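Long-range contacts in KLLA0C04147p (Kluyveromyces lactis, PDB 5H2D), which binds ergosterol in its oxysterol-binding (ORD) domain, one part of the longer Osh1 protein, and probably transfers sterols between membranes: residues A[180-186]-A[202-208]; A[151-157]-A[412-416]; A[110-114]-A[272-276]. All coordinates share one frame; numbering follows the deposited sequence.

Contact 1: residues A[180-186]-A[202-208]. With ERG (ergosterol), chain B.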
loop_
_atom_site.group_PDB
_atom_site.type_symbol
_atom_site.label_atom_id
_atom_site.label_comp_id
_atom_site.label_asym_id
_atom_site.label_seq_id
_atom_site.Cartn_x
_atom_site.Cartn_y
_atom_site.Cartn_z
ATOM N N PHE A 180 1.132 3.310 14.971
ATOM C CA PHE A 180 0.911 2.229 14.012
ATOM C C PHE A 180 2.251 1.674 13.565
ATOM O O PHE A 180 3.090 2.411 13.034
ATOM C CB PHE A 180 0.101 2.729 12.808
ATOM C CG PHE A 180 -1.219 3.286 13.207
ATOM C CD1 PHE A 180 -1.342 4.613 13.610
ATOM C CD2 PHE A 180 -2.330 2.464 13.261
ATOM C CE1 PHE A 180 -2.575 5.104 14.038
ATOM C CE2 PHE A 180 -3.554 2.943 13.678
ATOM C CZ PHE A 180 -3.682 4.262 14.068
ATOM N N LYS A 181 2.450 0.381 13.779
ATOM C CA LYS A 181 3.655 -0.299 13.328
ATOM C C LYS A 181 3.281 -1.324 12.268
ATOM O O LYS A 181 2.231 -1.973 12.362
ATOM C CB LYS A 181 4.390 -0.965 14.500
ATOM C CG LYS A 181 4.852 0.049 15.544
ATOM C CD LYS A 181 5.786 -0.562 16.574
ATOM C CE LYS A 181 6.705 0.497 17.184
ATOM N NZ LYS A 181 5.967 1.583 17.892
ATOM N N HIS A 182 4.133 -1.443 11.259
ATOM C CA HIS A 182 3.904 -2.305 10.099
ATOM C C HIS A 182 4.917 -3.437 10.172
ATOM O O HIS A 182 6.103 -3.245 9.882
ATOM C CB HIS A 182 4.020 -1.481 8.820
ATOM C CG HIS A 182 3.018 -0.374 8.772
ATOM N ND1 HIS A 182 1.900 -0.415 7.970
ATOM C CD2 HIS A 182 2.920 0.768 9.498
ATOM C CE1 HIS A 182 1.166 0.665 8.186
ATOM N NE2 HIS A 182 1.761 1.395 9.114
ATOM N N LEU A 183 4.444 -4.613 10.577
ATOM C CA LEU A 183 5.334 -5.693 10.979
ATOM C C LEU A 183 5.755 -6.606 9.832
ATOM O O LEU A 183 6.701 -7.386 9.998
ATOM C CB LEU A 183 4.663 -6.525 12.077
ATOM C CG LEU A 183 4.241 -5.744 13.329
ATOM C CD1 LEU A 183 3.662 -6.667 14.399
ATOM C CD2 LEU A 183 5.411 -4.947 13.883
ATOM N N GLY A 184 5.082 -6.547 8.682
ATOM C CA GLY A 184 5.378 -7.470 7.611
ATOM C C GLY A 184 6.548 -7.030 6.729
ATOM O O GLY A 184 6.881 -5.854 6.609
ATOM N N LEU A 185 7.173 -8.010 6.076
ATOM C CA LEU A 185 8.251 -7.748 5.136
ATOM C C LEU A 185 7.698 -7.557 3.726
ATOM O O LEU A 185 6.756 -8.243 3.312
ATOM C CB LEU A 185 9.258 -8.900 5.151
ATOM C CG LEU A 185 10.586 -8.728 4.424
ATOM C CD1 LEU A 185 11.378 -7.563 5.009
ATOM C CD2 LEU A 185 11.380 -10.029 4.511
ATOM N N TRP A 186 8.288 -6.619 2.996
ATOM C CA TRP A 186 7.890 -6.303 1.629
ATOM C C TRP A 186 8.989 -6.696 0.646
ATOM O O TRP A 186 10.181 -6.535 0.931
ATOM C CB TRP A 186 7.548 -4.814 1.523
ATOM C CG TRP A 186 6.344 -4.573 2.369
ATOM C CD1 TRP A 186 6.328 -4.261 3.696
ATOM C CD2 TRP A 186 4.977 -4.744 1.977
ATOM N NE1 TRP A 186 5.037 -4.181 4.144
ATOM C CE2 TRP A 186 4.187 -4.477 3.107
ATOM C CE3 TRP A 186 4.348 -5.059 0.768
ATOM C CZ2 TRP A 186 2.797 -4.531 3.071
ATOM C CZ3 TRP A 186 2.963 -5.117 0.737
ATOM C CH2 TRP A 186 2.203 -4.842 1.878
ATOM N N THR A 202 14.242 -6.093 -0.387
ATOM C CA THR A 202 13.296 -6.242 0.719
ATOM C C THR A 202 13.453 -5.103 1.720
ATOM O O THR A 202 14.536 -4.521 1.862
ATOM C CB THR A 202 13.449 -7.588 1.456
ATOM O OG1 THR A 202 14.779 -7.703 1.981
ATOM C CG2 THR A 202 13.172 -8.765 0.530
ATOM N N TYR A 203 12.359 -4.795 2.421
ATOM C CA TYR A 203 12.335 -3.728 3.422
ATOM C C TYR A 203 11.048 -3.831 4.225
ATOM O O TYR A 203 10.121 -4.562 3.860
ATOM C CB TYR A 203 12.441 -2.348 2.774
ATOM C CG TYR A 203 11.200 -1.940 2.029
ATOM C CD1 TYR A 203 10.919 -2.448 0.769
ATOM C CD2 TYR A 203 10.304 -1.045 2.603
ATOM C CE1 TYR A 203 9.756 -2.062 0.089
ATOM C CE2 TYR A 203 9.167 -0.661 1.950
ATOM C CZ TYR A 203 8.892 -1.167 0.708
ATOM O OH TYR A 203 7.738 -0.741 0.088
ATOM N N LYS A 204 11.003 -3.091 5.340
ATOM C CA LYS A 204 9.785 -2.881 6.111
ATOM C C LYS A 204 9.404 -1.408 6.096
ATOM O O LYS A 204 10.263 -0.521 6.058
ATOM C CB LYS A 204 9.936 -3.356 7.560
ATOM C CG LYS A 204 10.164 -4.843 7.661
ATOM C CD LYS A 204 10.142 -5.319 9.088
ATOM C CE LYS A 204 10.095 -6.834 9.128
ATOM N NZ LYS A 204 9.831 -7.340 10.511
ATOM N N LYS A 205 8.104 -1.150 6.150
ATOM C CA LYS A 205 7.570 0.193 6.043
ATOM C C LYS A 205 7.761 0.973 7.340
ATOM O O LYS A 205 7.878 0.390 8.421
ATOM C CB LYS A 205 6.086 0.125 5.685
ATOM C CG LYS A 205 5.829 -0.429 4.281
ATOM C CD LYS A 205 4.335 -0.641 4.047
ATOM C CE LYS A 205 4.061 -1.059 2.609
ATOM N NZ LYS A 205 2.609 -1.344 2.392
ATOM N N PRO A 206 7.788 2.299 7.257
ATOM C CA PRO A 206 7.950 3.116 8.467
ATOM C C PRO A 206 6.703 3.066 9.341
ATOM O O PRO A 206 5.627 2.629 8.932
ATOM C CB PRO A 206 8.184 4.520 7.903
ATOM C CG PRO A 206 7.407 4.509 6.600
ATOM C CD PRO A 206 7.650 3.126 6.046
ATOM N N ASN A 207 6.865 3.522 10.580
ATOM C CA ASN A 207 5.735 3.686 11.478
ATOM C C ASN A 207 4.913 4.921 11.111
ATOM O O ASN A 207 5.395 5.849 10.462
ATOM C CB ASN A 207 6.215 3.828 12.920
ATOM C CG ASN A 207 7.188 2.759 13.297
ATOM O OD1 ASN A 207 6.942 1.582 13.061
ATOM N ND2 ASN A 207 8.331 3.163 13.857
ATOM N N ASN A 208 3.655 4.930 11.547
ATOM C CA ASN A 208 2.840 6.134 11.474
ATOM C C ASN A 208 2.269 6.428 12.851
ATOM O O ASN A 208 2.155 5.546 13.700
ATOM C CB ASN A 208 1.673 6.015 10.465
ATOM C CG ASN A 208 1.769 4.783 9.606
ATOM O OD1 ASN A 208 1.144 3.766 9.907
ATOM N ND2 ASN A 208 2.554 4.865 8.524
HETATM C C1 ERG B . 0.317 3.607 5.711
HETATM C C2 ERG B . 0.843 3.082 4.378
HETATM C C3 ERG B . 0.819 1.577 4.445
HETATM C C4 ERG B . -0.607 1.079 4.684
HETATM C C5 ERG B . -1.226 1.707 5.817
HETATM C C6 ERG B . -2.146 0.985 6.565
HETATM C C7 ERG B . -2.850 1.538 7.646
HETATM C C8 ERG B . -2.658 2.873 8.016
HETATM C C9 ERG B . -1.571 3.580 7.422
HETATM C C10 ERG B . -1.100 3.106 6.022
HETATM C C11 ERG B . -1.704 5.161 7.501
HETATM C C12 ERG B . -2.305 5.650 8.822
HETATM C C13 ERG B . -3.643 4.914 9.042
HETATM C C14 ERG B . -3.262 3.426 9.211
HETATM C C15 ERG B . -4.568 2.821 9.684
HETATM C C16 ERG B . -5.172 3.907 10.620
HETATM C C17 ERG B . -4.260 5.150 10.424
HETATM C C18 ERG B . -4.667 5.175 7.914
HETATM C C19 ERG B . -2.096 3.697 4.986
HETATM C C20 ERG B . -5.096 6.432 10.648
HETATM C C21 ERG B . -4.334 7.729 10.405
HETATM C C22 ERG B . -5.546 6.387 12.103
HETATM C C23 ERG B . -6.993 6.228 12.444
HETATM C C24 ERG B . -7.416 6.151 13.911
HETATM C C25 ERG B . -8.694 6.982 14.091
HETATM C C26 ERG B . -8.377 8.439 13.734
HETATM C C27 ERG B . -9.209 6.960 15.540
HETATM C C28 ERG B . -7.657 4.686 14.220
HETATM O O1 ERG B . 1.359 0.999 3.203
HETATM O O HOH W 1 6.314 -3.239 7.001
HETATM O O HOH W 2 6.470 0.108 10.887
#
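His182 reaches across to Asn208: NE2 donates to Asn208 OD1 at 2.6 Å, almost straight (168° at the hydrogen) and in the imidazole plane, with ring and amide nearly perpendicular. Because Asn208 ND2 is bonded to Asn222, the amide is held at both ends. The sterol lies beside this pair, His182 CE1 being 3.5 Å from ergosterol C5. Phe180 turns one ring face to ergosterol C17, its CZ 3.4 Å from C22 of the ligand. Strand 178-190 pairs here with strands 199-203 and 207-211 in the curled antiparallel barrel of the OSBP-related domain. Two hydrogen-bonded pairs, Phe180 with Asn208 and Trp186 with Tyr203, flank a loop stretch where the register slips by one residue. Two waters bridge the backbones there, one joining His182 O and Gly184 O to Lys205 N, the other His182 N to Lys205 O. From this stretch Lys205 runs inward, CG anti to the carbonyl carbon (chi1 -67°) and the chain extended beyond it. Its CE therefore crosses one face of Trp186, and NZ makes a cation-pi contact 3.6 Å from the centroid of the Trp186 six-membered ring. The same NZ forms a salt bridge with Asp79 and donates to ergosterol O1 at 2.8 Å.

Contact 2: residues A[151-157]-A[412-416]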
loop_
_atom_site.group_PDB
_atom_site.type_symbol
_atom_site.label_atom_id
_atom_site.label_comp_id
_atom_site.label_asym_id
_atom_site.label_seq_id
_atom_site.Cartn_x
_atom_site.Cartn_y
_atom_site.Cartn_z
ATOM N N ILE A 151 -4.542 -9.337 9.055
ATOM C CA ILE A 151 -3.394 -9.428 8.156
ATOM C C ILE A 151 -3.890 -9.521 6.720
ATOM O O ILE A 151 -4.798 -10.308 6.427
ATOM C CB ILE A 151 -2.508 -10.644 8.472
ATOM C CG1 ILE A 151 -2.048 -10.587 9.926
ATOM C CG2 ILE A 151 -1.313 -10.661 7.530
ATOM C CD1 ILE A 151 -1.191 -11.799 10.331
ATOM N N SER A 152 -3.269 -8.741 5.829
ATOM C CA SER A 152 -3.521 -8.772 4.393
ATOM C C SER A 152 -2.269 -9.285 3.696
ATOM O O SER A 152 -1.152 -8.936 4.083
ATOM C CB SER A 152 -3.864 -7.369 3.862
ATOM O OG SER A 152 -4.731 -6.663 4.748
ATOM N N ALA A 153 -2.445 -10.129 2.678
ATOM C CA ALA A 153 -1.346 -10.546 1.816
ATOM C C ALA A 153 -1.553 -9.922 0.446
ATOM O O ALA A 153 -2.677 -9.904 -0.055
ATOM C CB ALA A 153 -1.295 -12.069 1.677
ATOM N N THR A 154 -0.475 -9.440 -0.178
ATOM C CA THR A 154 -0.588 -8.815 -1.493
ATOM C C THR A 154 0.281 -9.522 -2.525
ATOM O O THR A 154 1.212 -10.258 -2.199
ATOM C CB THR A 154 -0.177 -7.339 -1.490
ATOM O OG1 THR A 154 1.254 -7.253 -1.470
ATOM C CG2 THR A 154 -0.769 -6.589 -0.287
ATOM N N TRP A 155 -0.018 -9.246 -3.790
ATOM C CA TRP A 155 0.786 -9.781 -4.893
ATOM C C TRP A 155 0.553 -8.877 -6.094
ATOM O O TRP A 155 -0.552 -8.873 -6.651
ATOM C CB TRP A 155 0.378 -11.220 -5.199
ATOM C CG TRP A 155 1.440 -12.087 -5.837
ATOM C CD1 TRP A 155 1.570 -12.386 -7.165
ATOM C CD2 TRP A 155 2.458 -12.824 -5.156
ATOM N NE1 TRP A 155 2.623 -13.249 -7.355
ATOM C CE2 TRP A 155 3.188 -13.531 -6.137
ATOM C CE3 TRP A 155 2.829 -12.950 -3.813
ATOM C CZ2 TRP A 155 4.273 -14.346 -5.816
ATOM C CZ3 TRP A 155 3.897 -13.761 -3.492
ATOM C CH2 TRP A 155 4.610 -14.451 -4.491
ATOM N N THR A 156 1.577 -8.115 -6.481
ATOM C CA THR A 156 1.520 -7.193 -7.610
ATOM C C THR A 156 2.524 -7.638 -8.664
ATOM O O THR A 156 3.654 -8.010 -8.330
ATOM C CB THR A 156 1.841 -5.752 -7.191
ATOM O OG1 THR A 156 1.079 -5.407 -6.020
ATOM C CG2 THR A 156 1.467 -4.785 -8.294
ATOM N N GLU A 157 2.117 -7.603 -9.931
ATOM C CA GLU A 157 2.978 -8.069 -11.011
ATOM C C GLU A 157 2.904 -7.135 -12.208
ATOM O O GLU A 157 1.840 -6.609 -12.538
ATOM C CB GLU A 157 2.596 -9.486 -11.432
ATOM C CG GLU A 157 2.704 -10.501 -10.316
ATOM C CD GLU A 157 1.968 -11.767 -10.663
ATOM O OE1 GLU A 157 0.748 -11.837 -10.389
ATOM O OE2 GLU A 157 2.600 -12.677 -11.243
ATOM N N TYR A 412 6.286 -16.086 4.415
ATOM C CA TYR A 412 5.602 -15.103 3.584
ATOM C C TYR A 412 4.356 -15.754 3.004
ATOM O O TYR A 412 4.187 -16.975 3.056
ATOM C CB TYR A 412 6.513 -14.565 2.472
ATOM C CG TYR A 412 6.686 -15.487 1.280
ATOM C CD1 TYR A 412 7.335 -16.705 1.406
ATOM C CD2 TYR A 412 6.212 -15.130 0.031
ATOM C CE1 TYR A 412 7.493 -17.544 0.320
ATOM C CE2 TYR A 412 6.364 -15.961 -1.061
ATOM C CZ TYR A 412 7.013 -17.162 -0.912
ATOM O OH TYR A 412 7.167 -17.985 -2.006
ATOM N N TRP A 413 3.464 -14.924 2.474
ATOM C CA TRP A 413 2.226 -15.412 1.880
ATOM C C TRP A 413 2.449 -15.571 0.386
ATOM O O TRP A 413 2.575 -14.581 -0.340
ATOM C CB TRP A 413 1.074 -14.457 2.181
ATOM C CG TRP A 413 0.754 -14.419 3.633
ATOM C CD1 TRP A 413 1.179 -13.496 4.544
ATOM C CD2 TRP A 413 -0.044 -15.359 4.355
ATOM N NE1 TRP A 413 0.688 -13.797 5.790
ATOM C CE2 TRP A 413 -0.078 -14.932 5.700
ATOM C CE3 TRP A 413 -0.765 -16.501 3.987
ATOM C CZ2 TRP A 413 -0.782 -15.625 6.684
ATOM C CZ3 TRP A 413 -1.466 -17.193 4.972
ATOM C CH2 TRP A 413 -1.463 -16.754 6.301
ATOM N N LYS A 414 2.515 -16.820 -0.067
ATOM C CA LYS A 414 2.800 -17.131 -1.463
ATOM C C LYS A 414 1.490 -17.217 -2.238
ATOM O O LYS A 414 0.658 -18.089 -1.977
ATOM C CB LYS A 414 3.583 -18.436 -1.568
ATOM C CG LYS A 414 4.058 -18.738 -2.978
ATOM C CD LYS A 414 4.886 -20.014 -3.008
ATOM C CE LYS A 414 5.550 -20.209 -4.356
ATOM N NZ LYS A 414 4.553 -20.325 -5.447
ATOM N N PHE A 415 1.312 -16.303 -3.184
ATOM C CA PHE A 415 0.187 -16.356 -4.112
ATOM C C PHE A 415 0.174 -17.704 -4.823
ATOM O O PHE A 415 1.215 -18.179 -5.285
ATOM C CB PHE A 415 0.335 -15.192 -5.099
ATOM C CG PHE A 415 -0.778 -15.050 -6.110
ATOM C CD1 PHE A 415 -2.060 -14.706 -5.718
ATOM C CD2 PHE A 415 -0.509 -15.187 -7.463
ATOM C CE1 PHE A 415 -3.069 -14.541 -6.669
ATOM C CE2 PHE A 415 -1.494 -15.022 -8.415
ATOM C CZ PHE A 415 -2.784 -14.702 -8.022
ATOM N N ASN A 416 -0.997 -18.343 -4.893
ATOM C CA ASN A 416 -1.045 -19.674 -5.501
ATOM C C ASN A 416 -1.167 -19.641 -7.020
ATOM O O ASN A 416 -1.195 -20.708 -7.643
ATOM C CB ASN A 416 -2.163 -20.538 -4.888
ATOM C CG ASN A 416 -3.569 -20.012 -5.151
ATOM O OD1 ASN A 416 -3.827 -19.250 -6.086
ATOM N ND2 ASN A 416 -4.498 -20.439 -4.299
HETATM O O HOH W 3 2.598 -11.850 -0.002
#
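Ala153 and Trp413 mark where strands 151-157 and 412-415 come together, their CA atoms 6.0 Å apart; further along, the CA atoms of Trp155 and Phe415 are separated by 6.6 Å. The strand axes approach to 7.4 Å and their directions differ by 48°, and no hydrogen bond joins the segments. The contact is thus face packing between two sheets: strand 151-157, which follows directly on the EQVSHHPP signature of the OSBP family, belongs to the barrel of the lipid-binding domain, whereas strand 412-415 pairs with strand 400-404 in a small two-stranded sheet lying against the barrel.

Trp155 makes the largest contribution to the interface. Its CG is roughly anti to the backbone N (chi1 -154°), which lays one face of the indole against Phe415. The Trp155 five-membered ring and the Phe415 ring form an offset stack, centroids 4.6 Å apart and planes at 26°. Phe415 CD2 comes 3.5 Å from Trp155 CD1; the benzylic CB of Phe415 also lies over the indole, but so close that its exact position is doubtful. At the far end of the indole, the rim atom Trp155 CZ3 meets Tyr412 CE2 at 4.1 Å, near the planes of both rings. A further stack with Phe164 ties the indole to the neighbouring barrel strand.

Glu157 holds its carboxylate near the indole edge and is engaged by Arg139 and Lys12, so its charge is probably well compensated. Beyond Trp155, the methyl of Ala153 packs against the base of the Trp413 side chain, Ala153 CB to Trp413 CB at 3.4 Å. Trp413 NE1 donates to Glu166 OE1 of the barrel, and Ile151 CG2 lies 4.1 Å from that same Trp413 NE1.

Contact 3: residues A[110-114]-A[272-276]. With ERG (ergosterol), chain B.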
loop_
_atom_site.group_PDB
_atom_site.type_symbol
_atom_site.label_atom_id
_atom_site.label_comp_id
_atom_site.label_asym_id
_atom_site.label_seq_id
_atom_site.Cartn_x
_atom_site.Cartn_y
_atom_site.Cartn_z
ATOM N N TYR A 110 3.548 7.995 1.058
ATOM C CA TYR A 110 3.131 8.594 2.320
ATOM C C TYR A 110 2.461 9.952 2.168
ATOM O O TYR A 110 1.708 10.356 3.063
ATOM C CB TYR A 110 4.333 8.638 3.302
ATOM C CG TYR A 110 4.542 7.207 3.699
ATOM C CD1 TYR A 110 3.696 6.607 4.628
ATOM C CD2 TYR A 110 5.443 6.404 3.014
ATOM C CE1 TYR A 110 3.788 5.280 4.914
ATOM C CE2 TYR A 110 5.541 5.061 3.294
ATOM C CZ TYR A 110 4.704 4.502 4.243
ATOM O OH TYR A 110 4.776 3.164 4.508
ATOM N N ALA A 111 2.616 10.625 1.028
ATOM C CA ALA A 111 1.897 11.879 0.837
ATOM C C ALA A 111 0.396 11.678 0.949
ATOM O O ALA A 111 -0.318 12.541 1.474
ATOM C CB ALA A 111 2.231 12.492 -0.518
ATOM N N SER A 112 -0.105 10.547 0.453
ATOM C CA SER A 112 -1.538 10.285 0.446
ATOM C C SER A 112 -2.117 10.071 1.837
ATOM O O SER A 112 -3.341 10.068 1.968
ATOM C CB SER A 112 -1.846 9.056 -0.414
ATOM O OG SER A 112 -1.199 7.912 0.110
ATOM N N THR A 113 -1.284 9.909 2.868
ATOM C CA THR A 113 -1.810 9.695 4.220
ATOM C C THR A 113 -2.197 10.999 4.912
ATOM O O THR A 113 -2.982 10.974 5.871
ATOM C CB THR A 113 -0.800 8.927 5.095
ATOM O OG1 THR A 113 0.367 9.721 5.359
ATOM C CG2 THR A 113 -0.376 7.625 4.431
ATOM N N VAL A 114 -1.695 12.134 4.435
ATOM C CA VAL A 114 -2.004 13.408 5.071
ATOM C C VAL A 114 -3.488 13.724 4.923
ATOM O O VAL A 114 -4.120 13.408 3.907
ATOM C CB VAL A 114 -1.128 14.513 4.458
ATOM C CG1 VAL A 114 -1.442 15.850 5.094
ATOM C CG2 VAL A 114 0.335 14.164 4.660
ATOM N N ARG A 272 10.530 16.549 1.456
ATOM C CA ARG A 272 9.403 16.455 2.370
ATOM C C ARG A 272 8.431 15.448 1.778
ATOM O O ARG A 272 8.034 15.579 0.618
ATOM C CB ARG A 272 8.764 17.828 2.590
ATOM C CG ARG A 272 9.777 18.863 3.103
ATOM C CD ARG A 272 9.105 20.111 3.647
ATOM N NE ARG A 272 8.768 19.965 5.061
ATOM C CZ ARG A 272 7.812 20.652 5.677
ATOM N NH1 ARG A 272 7.082 21.530 5.003
ATOM N NH2 ARG A 272 7.578 20.450 6.966
ATOM N N TRP A 273 8.098 14.420 2.552
ATOM C CA TRP A 273 7.323 13.322 1.977
ATOM C C TRP A 273 5.881 13.702 1.673
ATOM O O TRP A 273 5.161 12.884 1.087
ATOM C CB TRP A 273 7.378 12.071 2.875
ATOM C CG TRP A 273 7.076 12.258 4.346
ATOM C CD1 TRP A 273 7.984 12.347 5.370
ATOM C CD2 TRP A 273 5.781 12.344 4.952
ATOM N NE1 TRP A 273 7.328 12.493 6.576
ATOM C CE2 TRP A 273 5.976 12.503 6.343
ATOM C CE3 TRP A 273 4.468 12.316 4.452
ATOM C CZ2 TRP A 273 4.918 12.634 7.236
ATOM C CZ3 TRP A 273 3.418 12.442 5.343
ATOM C CH2 TRP A 273 3.651 12.600 6.722
ATOM N N ASN A 274 5.437 14.910 2.020
ATOM C CA ASN A 274 4.152 15.401 1.544
ATOM C C ASN A 274 4.284 16.310 0.324
ATOM O O ASN A 274 3.285 16.894 -0.102
ATOM C CB ASN A 274 3.407 16.133 2.668
ATOM C CG ASN A 274 4.096 17.397 3.100
ATOM O OD1 ASN A 274 5.321 17.520 3.005
ATOM N ND2 ASN A 274 3.314 18.352 3.596
ATOM N N GLU A 275 5.479 16.412 -0.271
ATOM C CA GLU A 275 5.696 17.387 -1.334
ATOM C C GLU A 275 6.600 16.888 -2.458
ATOM O O GLU A 275 6.140 16.728 -3.587
ATOM C CB GLU A 275 6.268 18.680 -0.751
ATOM C CG GLU A 275 6.381 19.807 -1.765
ATOM C CD GLU A 275 6.826 21.117 -1.133
ATOM O OE1 GLU A 275 7.230 21.108 0.055
ATOM O OE2 GLU A 275 6.772 22.156 -1.828
ATOM N N SER A 276 7.882 16.658 -2.189
ATOM C CA SER A 276 8.778 16.295 -3.281
ATOM C C SER A 276 10.080 15.760 -2.710
ATOM O O SER A 276 10.447 16.057 -1.568
ATOM C CB SER A 276 9.060 17.488 -4.202
ATOM O OG SER A 276 9.749 18.512 -3.509
HETATM C C1 ERG B . 0.317 3.607 5.711
HETATM C C2 ERG B . 0.843 3.082 4.378
HETATM C C3 ERG B . 0.819 1.577 4.445
HETATM C C4 ERG B . -0.607 1.079 4.684
HETATM C C5 ERG B . -1.226 1.707 5.817
HETATM C C6 ERG B . -2.146 0.985 6.565
HETATM C C7 ERG B . -2.850 1.538 7.646
HETATM C C8 ERG B . -2.658 2.873 8.016
HETATM C C9 ERG B . -1.571 3.580 7.422
HETATM C C10 ERG B . -1.100 3.106 6.022
HETATM C C11 ERG B . -1.704 5.161 7.501
HETATM C C12 ERG B . -2.305 5.650 8.822
HETATM C C13 ERG B . -3.643 4.914 9.042
HETATM C C14 ERG B . -3.262 3.426 9.211
HETATM C C15 ERG B . -4.568 2.821 9.684
HETATM C C16 ERG B . -5.172 3.907 10.620
HETATM C C17 ERG B . -4.260 5.150 10.424
HETATM C C18 ERG B . -4.667 5.175 7.914
HETATM C C19 ERG B . -2.096 3.697 4.986
HETATM C C20 ERG B . -5.096 6.432 10.648
HETATM C C21 ERG B . -4.334 7.729 10.405
HETATM C C22 ERG B . -5.546 6.387 12.103
HETATM C C23 ERG B . -6.993 6.228 12.444
HETATM C C24 ERG B . -7.416 6.151 13.911
HETATM C C25 ERG B . -8.694 6.982 14.091
HETATM C C26 ERG B . -8.377 8.439 13.734
HETATM C C27 ERG B . -9.209 6.960 15.540
HETATM C C28 ERG B . -7.657 4.686 14.220
HETATM O O1 ERG B . 1.359 0.999 3.203
HETATM O O HOH W 4 5.173 10.395 -0.021
#
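Trp273 leads the contact, wedging its indole against the turn 110-114 just after strand 265-272 ends. Its CG sits between the backbone N and the carbonyl carbon (chi1 50°), a torsion that folds the six-membered ring back toward the other segment. There Trp273 CZ3 lies 3.5 Å from Tyr110 O and 3.6 Å from Val114 CG2, while Trp273 CE3 packs 3.9 Å from Tyr110 CB. The indole also meets the rings of Tyr252 and of Phe241, the latter at the end of strand 236-241. The polar link is indirect: a water donates to Trp273 O at 2.7 Å and accepts from Ala111 N at 2.8 Å.

Asn274 follows, and its backbone runs close to the short 3-10 segment 111-113, the CA atoms of Asn274 and Ala111 being 4.2 Å apart. Its CB reaches the Val114 methyl CG2. Glu275 and Ser276 then turn back, and both face Arg272 in a classic beta bulge: Glu275 N and Ser276 N donate to Arg272 O, which closes the hairpin of strands 265-272 and 276-281.

On the first segment, Tyr110 O is gripped twice, by Thr113 N and by Thr113 OG1 at 2.7 Å, the latter in the carbonyl plane. Thr113 OG1 is in turn bonded to Asn222 ND2 of strand 219-230. Putting an alanine at Thr113 would probably leave Asn222 ND2 without this acceptor and strip Tyr110 O of its side-chain donor. Tyr110 itself lines the sterol pocket, CE1 3.7 Å from ergosterol C2. With the indole, the Ala111 and Val114 methyls and one bridging water making the join, hairpin and pocket-lining turn are matched by shape rather than by direct polar bonds.

In the fold
All three contacts are mainly buried, but their chemistry differs. Contact 1 pairs barrel strands through backbone hydrogen bonds and brings aromatic and polar side chains to the sterol, Lys205 bonding its hydroxyl. Contact 2 packs a small sheet on the barrel largely through aromatic groups, away from the ligand. Its strand 151-157 and strand 178-190 of contact 1 both pair with strand 161-173, in the same barrel wall, and Trp186 CZ3 lies 3.5 Å from Thr154 OG1. Contact 3, loop against loop, touches ergosterol through Tyr110 and meets contact 1, Pro206 CD being 3.3 Å from Tyr110 OH; Asn222 bonds to side chains of both. Contacts 2 and 3 lie on opposite sides of the chain's centre.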